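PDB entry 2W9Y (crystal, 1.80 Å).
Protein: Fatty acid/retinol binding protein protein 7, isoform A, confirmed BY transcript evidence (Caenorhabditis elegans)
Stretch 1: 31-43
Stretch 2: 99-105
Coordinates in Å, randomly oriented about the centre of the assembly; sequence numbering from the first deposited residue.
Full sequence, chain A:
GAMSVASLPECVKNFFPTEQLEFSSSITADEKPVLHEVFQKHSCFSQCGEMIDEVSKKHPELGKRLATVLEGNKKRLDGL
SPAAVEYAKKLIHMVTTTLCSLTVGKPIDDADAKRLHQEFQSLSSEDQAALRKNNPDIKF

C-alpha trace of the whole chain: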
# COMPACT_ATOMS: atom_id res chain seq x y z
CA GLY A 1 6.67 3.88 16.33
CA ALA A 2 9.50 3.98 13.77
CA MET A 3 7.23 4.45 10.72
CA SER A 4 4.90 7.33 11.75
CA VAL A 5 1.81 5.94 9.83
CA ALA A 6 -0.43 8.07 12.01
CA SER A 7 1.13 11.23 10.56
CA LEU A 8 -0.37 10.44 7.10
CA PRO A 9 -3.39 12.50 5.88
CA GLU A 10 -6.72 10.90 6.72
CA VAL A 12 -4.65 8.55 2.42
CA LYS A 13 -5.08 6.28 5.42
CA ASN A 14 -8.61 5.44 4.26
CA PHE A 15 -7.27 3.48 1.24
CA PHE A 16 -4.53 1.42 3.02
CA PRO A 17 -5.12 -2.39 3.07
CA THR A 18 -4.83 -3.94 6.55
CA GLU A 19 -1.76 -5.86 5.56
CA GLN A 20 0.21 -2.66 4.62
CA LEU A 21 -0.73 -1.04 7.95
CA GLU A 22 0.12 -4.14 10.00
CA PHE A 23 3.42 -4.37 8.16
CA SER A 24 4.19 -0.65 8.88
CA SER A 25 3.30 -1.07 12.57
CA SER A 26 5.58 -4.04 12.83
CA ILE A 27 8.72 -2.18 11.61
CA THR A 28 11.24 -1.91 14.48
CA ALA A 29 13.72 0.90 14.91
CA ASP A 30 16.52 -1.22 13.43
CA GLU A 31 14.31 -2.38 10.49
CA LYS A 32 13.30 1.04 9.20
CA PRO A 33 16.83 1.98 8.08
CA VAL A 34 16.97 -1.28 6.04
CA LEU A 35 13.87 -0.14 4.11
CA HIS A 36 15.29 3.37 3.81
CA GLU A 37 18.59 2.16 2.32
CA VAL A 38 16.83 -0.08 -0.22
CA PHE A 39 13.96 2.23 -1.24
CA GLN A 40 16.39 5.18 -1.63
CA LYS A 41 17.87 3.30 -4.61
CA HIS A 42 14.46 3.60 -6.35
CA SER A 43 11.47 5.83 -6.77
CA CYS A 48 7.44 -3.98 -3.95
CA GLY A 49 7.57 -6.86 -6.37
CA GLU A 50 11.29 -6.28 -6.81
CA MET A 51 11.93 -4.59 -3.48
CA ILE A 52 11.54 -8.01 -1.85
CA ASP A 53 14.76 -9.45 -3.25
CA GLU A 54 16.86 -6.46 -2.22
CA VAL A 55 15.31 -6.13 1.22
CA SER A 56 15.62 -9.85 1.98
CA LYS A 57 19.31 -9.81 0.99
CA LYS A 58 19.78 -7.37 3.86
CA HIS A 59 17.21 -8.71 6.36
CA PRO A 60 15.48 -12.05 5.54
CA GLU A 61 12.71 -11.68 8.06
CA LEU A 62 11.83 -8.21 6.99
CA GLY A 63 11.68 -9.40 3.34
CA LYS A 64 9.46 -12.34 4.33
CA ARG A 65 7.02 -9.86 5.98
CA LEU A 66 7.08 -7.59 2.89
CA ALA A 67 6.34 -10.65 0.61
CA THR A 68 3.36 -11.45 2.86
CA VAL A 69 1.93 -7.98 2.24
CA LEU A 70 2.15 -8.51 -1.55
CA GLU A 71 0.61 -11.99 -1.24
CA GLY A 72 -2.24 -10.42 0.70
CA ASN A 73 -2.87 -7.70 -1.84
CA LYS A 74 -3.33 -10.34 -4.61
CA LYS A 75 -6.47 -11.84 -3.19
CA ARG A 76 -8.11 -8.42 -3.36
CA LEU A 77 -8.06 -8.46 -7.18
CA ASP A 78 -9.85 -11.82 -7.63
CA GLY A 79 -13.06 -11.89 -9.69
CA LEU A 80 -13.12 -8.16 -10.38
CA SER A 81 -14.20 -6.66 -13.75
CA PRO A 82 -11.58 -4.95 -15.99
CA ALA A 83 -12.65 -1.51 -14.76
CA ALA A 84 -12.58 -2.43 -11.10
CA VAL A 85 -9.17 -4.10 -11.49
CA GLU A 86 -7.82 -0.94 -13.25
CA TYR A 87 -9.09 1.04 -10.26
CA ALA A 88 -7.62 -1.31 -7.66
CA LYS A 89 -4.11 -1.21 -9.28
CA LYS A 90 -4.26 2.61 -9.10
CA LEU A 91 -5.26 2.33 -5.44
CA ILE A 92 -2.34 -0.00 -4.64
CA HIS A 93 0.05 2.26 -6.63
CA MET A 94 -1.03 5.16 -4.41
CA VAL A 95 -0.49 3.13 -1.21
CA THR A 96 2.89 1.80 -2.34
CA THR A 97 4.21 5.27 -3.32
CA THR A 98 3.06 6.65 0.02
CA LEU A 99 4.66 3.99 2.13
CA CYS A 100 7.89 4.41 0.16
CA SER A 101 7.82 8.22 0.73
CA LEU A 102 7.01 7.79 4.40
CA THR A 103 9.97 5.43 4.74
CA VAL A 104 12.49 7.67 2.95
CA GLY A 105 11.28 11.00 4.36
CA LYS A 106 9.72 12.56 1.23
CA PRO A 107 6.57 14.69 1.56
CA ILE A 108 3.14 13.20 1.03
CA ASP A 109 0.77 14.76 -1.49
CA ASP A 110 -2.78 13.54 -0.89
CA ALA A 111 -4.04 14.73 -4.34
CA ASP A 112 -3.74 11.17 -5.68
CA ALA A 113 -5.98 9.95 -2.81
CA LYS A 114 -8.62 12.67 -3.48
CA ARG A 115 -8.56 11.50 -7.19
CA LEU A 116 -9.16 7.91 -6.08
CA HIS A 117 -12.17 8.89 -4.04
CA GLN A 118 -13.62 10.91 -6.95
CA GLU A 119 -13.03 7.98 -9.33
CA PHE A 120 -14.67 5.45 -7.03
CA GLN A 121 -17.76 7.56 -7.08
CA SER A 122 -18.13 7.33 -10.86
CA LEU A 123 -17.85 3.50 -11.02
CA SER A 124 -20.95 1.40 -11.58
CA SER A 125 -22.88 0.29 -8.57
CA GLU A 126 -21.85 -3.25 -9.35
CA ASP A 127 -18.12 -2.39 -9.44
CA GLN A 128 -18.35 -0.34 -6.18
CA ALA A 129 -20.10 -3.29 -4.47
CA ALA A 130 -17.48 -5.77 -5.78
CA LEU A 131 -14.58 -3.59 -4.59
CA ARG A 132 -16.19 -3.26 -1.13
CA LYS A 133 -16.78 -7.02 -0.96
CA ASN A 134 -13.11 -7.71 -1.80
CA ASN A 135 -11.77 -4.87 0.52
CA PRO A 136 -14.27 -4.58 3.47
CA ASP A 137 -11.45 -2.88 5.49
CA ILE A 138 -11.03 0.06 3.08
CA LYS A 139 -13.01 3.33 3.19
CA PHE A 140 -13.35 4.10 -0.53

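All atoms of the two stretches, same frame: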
# COMPACT_ATOMS: atom_id res chain seq x y z
N GLU A 31 14.84 -1.99 11.82
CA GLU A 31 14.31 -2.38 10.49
C GLU A 31 14.07 -1.22 9.52
O GLU A 31 14.31 -1.34 8.30
CB GLU A 31 13.04 -3.18 10.65
CG GLU A 31 13.33 -4.63 11.14
CD GLU A 31 12.07 -5.31 11.64
OE1 GLU A 31 10.99 -4.67 11.64
OE2 GLU A 31 12.12 -6.49 12.02
N LYS A 32 13.60 -0.09 10.05
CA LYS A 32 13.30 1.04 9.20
C LYS A 32 14.51 1.46 8.33
O LYS A 32 14.35 1.71 7.14
CB LYS A 32 12.75 2.21 10.01
CG LYS A 32 12.26 3.31 9.12
CD LYS A 32 11.65 4.46 9.90
CE LYS A 32 11.35 5.65 9.01
NZ LYS A 32 11.00 6.81 9.88
N PRO A 33 15.72 1.53 8.91
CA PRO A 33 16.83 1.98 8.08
C PRO A 33 17.16 0.99 6.95
O PRO A 33 17.74 1.39 5.95
CB PRO A 33 18.03 2.07 9.05
CG PRO A 33 17.45 2.17 10.38
CD PRO A 33 16.02 1.56 10.35
N VAL A 34 16.82 -0.29 7.14
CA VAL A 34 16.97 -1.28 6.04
C VAL A 34 16.04 -0.87 4.90
O VAL A 34 16.46 -0.79 3.75
CB VAL A 34 16.63 -2.73 6.47
CG1 VAL A 34 16.68 -3.72 5.24
CG2 VAL A 34 17.54 -3.21 7.60
N LEU A 35 14.79 -0.54 5.19
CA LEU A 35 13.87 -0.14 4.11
C LEU A 35 14.34 1.16 3.47
O LEU A 35 14.29 1.33 2.27
CB LEU A 35 12.45 0.08 4.69
CG LEU A 35 11.87 -1.24 5.25
CD1 LEU A 35 10.50 -1.03 5.88
CD2 LEU A 35 11.83 -2.34 4.10
N HIS A 36 14.77 2.11 4.30
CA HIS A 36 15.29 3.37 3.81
C HIS A 36 16.42 3.13 2.83
O HIS A 36 16.37 3.64 1.71
CB HIS A 36 15.84 4.20 5.03
CG HIS A 36 16.09 5.64 4.73
ND1 HIS A 36 17.21 6.08 4.05
CD2 HIS A 36 15.41 6.75 5.07
CE1 HIS A 36 17.17 7.39 3.93
NE2 HIS A 36 16.10 7.83 4.56
N GLU A 37 17.46 2.41 3.24
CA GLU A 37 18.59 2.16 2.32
C GLU A 37 18.12 1.55 0.96
O GLU A 37 18.58 1.93 -0.14
CB GLU A 37 19.61 1.26 3.05
CG GLU A 37 21.00 1.07 2.45
CD GLU A 37 21.81 -0.04 3.19
OE1 GLU A 37 21.42 -0.41 4.33
OE2 GLU A 37 22.83 -0.53 2.64
N VAL A 38 17.20 0.61 1.01
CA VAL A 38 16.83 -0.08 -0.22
C VAL A 38 15.96 0.79 -1.07
O VAL A 38 16.21 0.88 -2.29
CB VAL A 38 16.08 -1.40 0.03
CG1 VAL A 38 15.53 -1.95 -1.31
CG2 VAL A 38 17.02 -2.38 0.63
N PHE A 39 14.95 1.44 -0.47
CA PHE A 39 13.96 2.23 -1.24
C PHE A 39 14.64 3.47 -1.83
O PHE A 39 14.23 3.96 -2.87
CB PHE A 39 12.74 2.70 -0.42
CG PHE A 39 11.86 1.59 0.11
CD1 PHE A 39 12.01 0.25 -0.30
CD2 PHE A 39 10.85 1.90 1.02
CE1 PHE A 39 11.19 -0.76 0.23
CE2 PHE A 39 10.02 0.92 1.54
CZ PHE A 39 10.17 -0.43 1.14
N GLN A 40 15.68 3.97 -1.17
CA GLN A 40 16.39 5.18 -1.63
C GLN A 40 17.11 4.93 -2.99
O GLN A 40 17.45 5.89 -3.73
CB GLN A 40 17.39 5.66 -0.56
CG GLN A 40 17.83 7.14 -0.63
CD GLN A 40 19.05 7.41 0.30
OE1 GLN A 40 19.60 6.46 0.88
NE2 GLN A 40 19.47 8.69 0.44
N LYS A 41 17.33 3.66 -3.31
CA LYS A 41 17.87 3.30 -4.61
C LYS A 41 16.84 3.49 -5.73
O LYS A 41 17.21 3.71 -6.88
CB LYS A 41 18.46 1.88 -4.61
CG LYS A 41 19.78 1.76 -3.81
CD LYS A 41 20.44 0.37 -3.98
CE LYS A 41 20.81 0.05 -5.46
NZ LYS A 41 21.73 -1.14 -5.62
N HIS A 42 15.55 3.45 -5.38
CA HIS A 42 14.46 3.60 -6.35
C HIS A 42 13.59 4.82 -6.16
O HIS A 42 13.86 5.68 -5.32
CB HIS A 42 13.56 2.37 -6.34
CG HIS A 42 14.32 1.13 -6.65
ND1 HIS A 42 14.91 0.37 -5.66
CD2 HIS A 42 14.67 0.57 -7.83
CE1 HIS A 42 15.56 -0.63 -6.22
NE2 HIS A 42 15.43 -0.53 -7.53
N SER A 43 12.53 4.87 -6.96
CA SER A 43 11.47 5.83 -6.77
C SER A 43 10.40 5.11 -5.98
O SER A 43 10.44 3.89 -5.88
CB SER A 43 10.92 6.29 -8.12
OG SER A 43 11.88 7.10 -8.75
N LEU A 99 3.89 4.70 1.14
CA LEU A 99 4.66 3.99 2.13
C LEU A 99 6.14 4.14 1.84
O LEU A 99 6.94 4.32 2.78
CB LEU A 99 4.29 2.52 2.15
CG LEU A 99 4.61 1.65 3.38
CD1 LEU A 99 4.32 2.36 4.73
CD2 LEU A 99 3.80 0.34 3.29
N CYS A 100 6.49 4.14 0.57
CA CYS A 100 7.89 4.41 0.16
C CYS A 100 8.31 5.84 0.61
O CYS A 100 9.33 6.04 1.21
CB CYS A 100 8.07 4.26 -1.35
SG CYS A 100 9.75 4.64 -1.92
N SER A 101 7.46 6.83 0.40
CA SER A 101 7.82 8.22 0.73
C SER A 101 7.95 8.37 2.23
O SER A 101 8.86 9.07 2.72
CB SER A 101 6.74 9.15 0.18
OG SER A 101 6.79 9.09 -1.26
N LEU A 102 7.03 7.73 2.97
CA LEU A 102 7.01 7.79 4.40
C LEU A 102 8.33 7.21 4.90
O LEU A 102 8.99 7.78 5.80
CB LEU A 102 5.74 7.08 4.98
CG LEU A 102 5.54 7.19 6.49
CD1 LEU A 102 5.48 8.63 7.01
CD2 LEU A 102 4.35 6.28 6.97
N THR A 103 8.76 6.12 4.29
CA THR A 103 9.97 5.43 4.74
C THR A 103 11.23 6.30 4.48
O THR A 103 12.11 6.39 5.34
CB THR A 103 10.13 4.07 4.03
OG1 THR A 103 9.02 3.23 4.41
CG2 THR A 103 11.50 3.44 4.41
N VAL A 104 11.30 6.94 3.32
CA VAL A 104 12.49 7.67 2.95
C VAL A 104 12.49 9.13 3.36
O VAL A 104 13.45 9.84 3.07
CB VAL A 104 12.80 7.53 1.46
CG1 VAL A 104 12.90 6.07 1.06
CG2 VAL A 104 11.75 8.21 0.67
N GLY A 105 11.42 9.60 3.98
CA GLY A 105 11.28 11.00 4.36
C GLY A 105 10.99 12.01 3.27
O GLY A 105 11.42 13.16 3.38
O HOH W 1 15.27 11.11 4.87

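The helix in stretch 1 and the helix that runs into stretch 2 cross at 111° between their N-to-C directions, axes 9.0 Å apart at closest approach; the two stretches together bury 418 Å². No direct hydrogen bond links them; packing does the work, with one water at the margin. E31 stays out of reach, its carboxylate bonded elsewhere in the structure, while E31 O accepts from L35 N (3.2 Å). K32 starts sideways, but its extended chain, t at all four chi angles, brings its end closer: K32 CE lies 3.8 Å from T103 O, so the aliphatic part covers the end of the second helix while NZ bonds elsewhere. P33 and V34 face away from the contact. L35 points toward stretch 2, and L35 CB meets T103 CG2 at 3.5 Å, a buried methyl contact. H36 lies where the backbones come closest, its CA 5.2 Å from V104 CA. In the t rotamer its ring reaches over the helix end, with H36 CD2 3.3 Å from T103 O and H36 NE2 3.6 Å from V104 O. Water 1 donates to V104 O (2.9 Å) and makes a weak bond with H36 NE2 (3.4 Å), joining the imidazole to a carbonyl near the helix terminus. Just beyond, G105 adopts positive phi in a Schellman motif, a conformation that favours glycine.

E37 and V38 make no contact with stretch 2. F39, buried and pointing toward it, contributes the largest covered area in stretch 1. F39 CB touches V104 CG1 at 3.7 Å and C100 SG at 3.9 Å, while F39 CD2 approaches T103 CB at 3.8 Å. The thiol sulfur C100 SG is 5.0 Å from the centroid of the F39 ring and lies obliquely to it; a small, polarizable cysteine side chain fits beside the aromatic ring. T103, the residue most covered by the opposing stretch, is a knob set among K32, L35, H36 and F39. Its m rotamer lets T103 OG1 donate to L99 O (2.9 Å) in its own helix, satisfying the hydroxyl, while T103 CG2 packs against L35. Beyond F39 the contact thins. Q40 adds a peripheral touch, Q40 N to V104 CG1 at 4.1 Å, and its exposed amide suits this margin. A type I turn from F39 to H42, with H42 N bonded to F39 O at 2.9 Å, leads to S43, whose side chain points away; its backbone closes the contact, S43 O lying 4.1 Å from C100 SG.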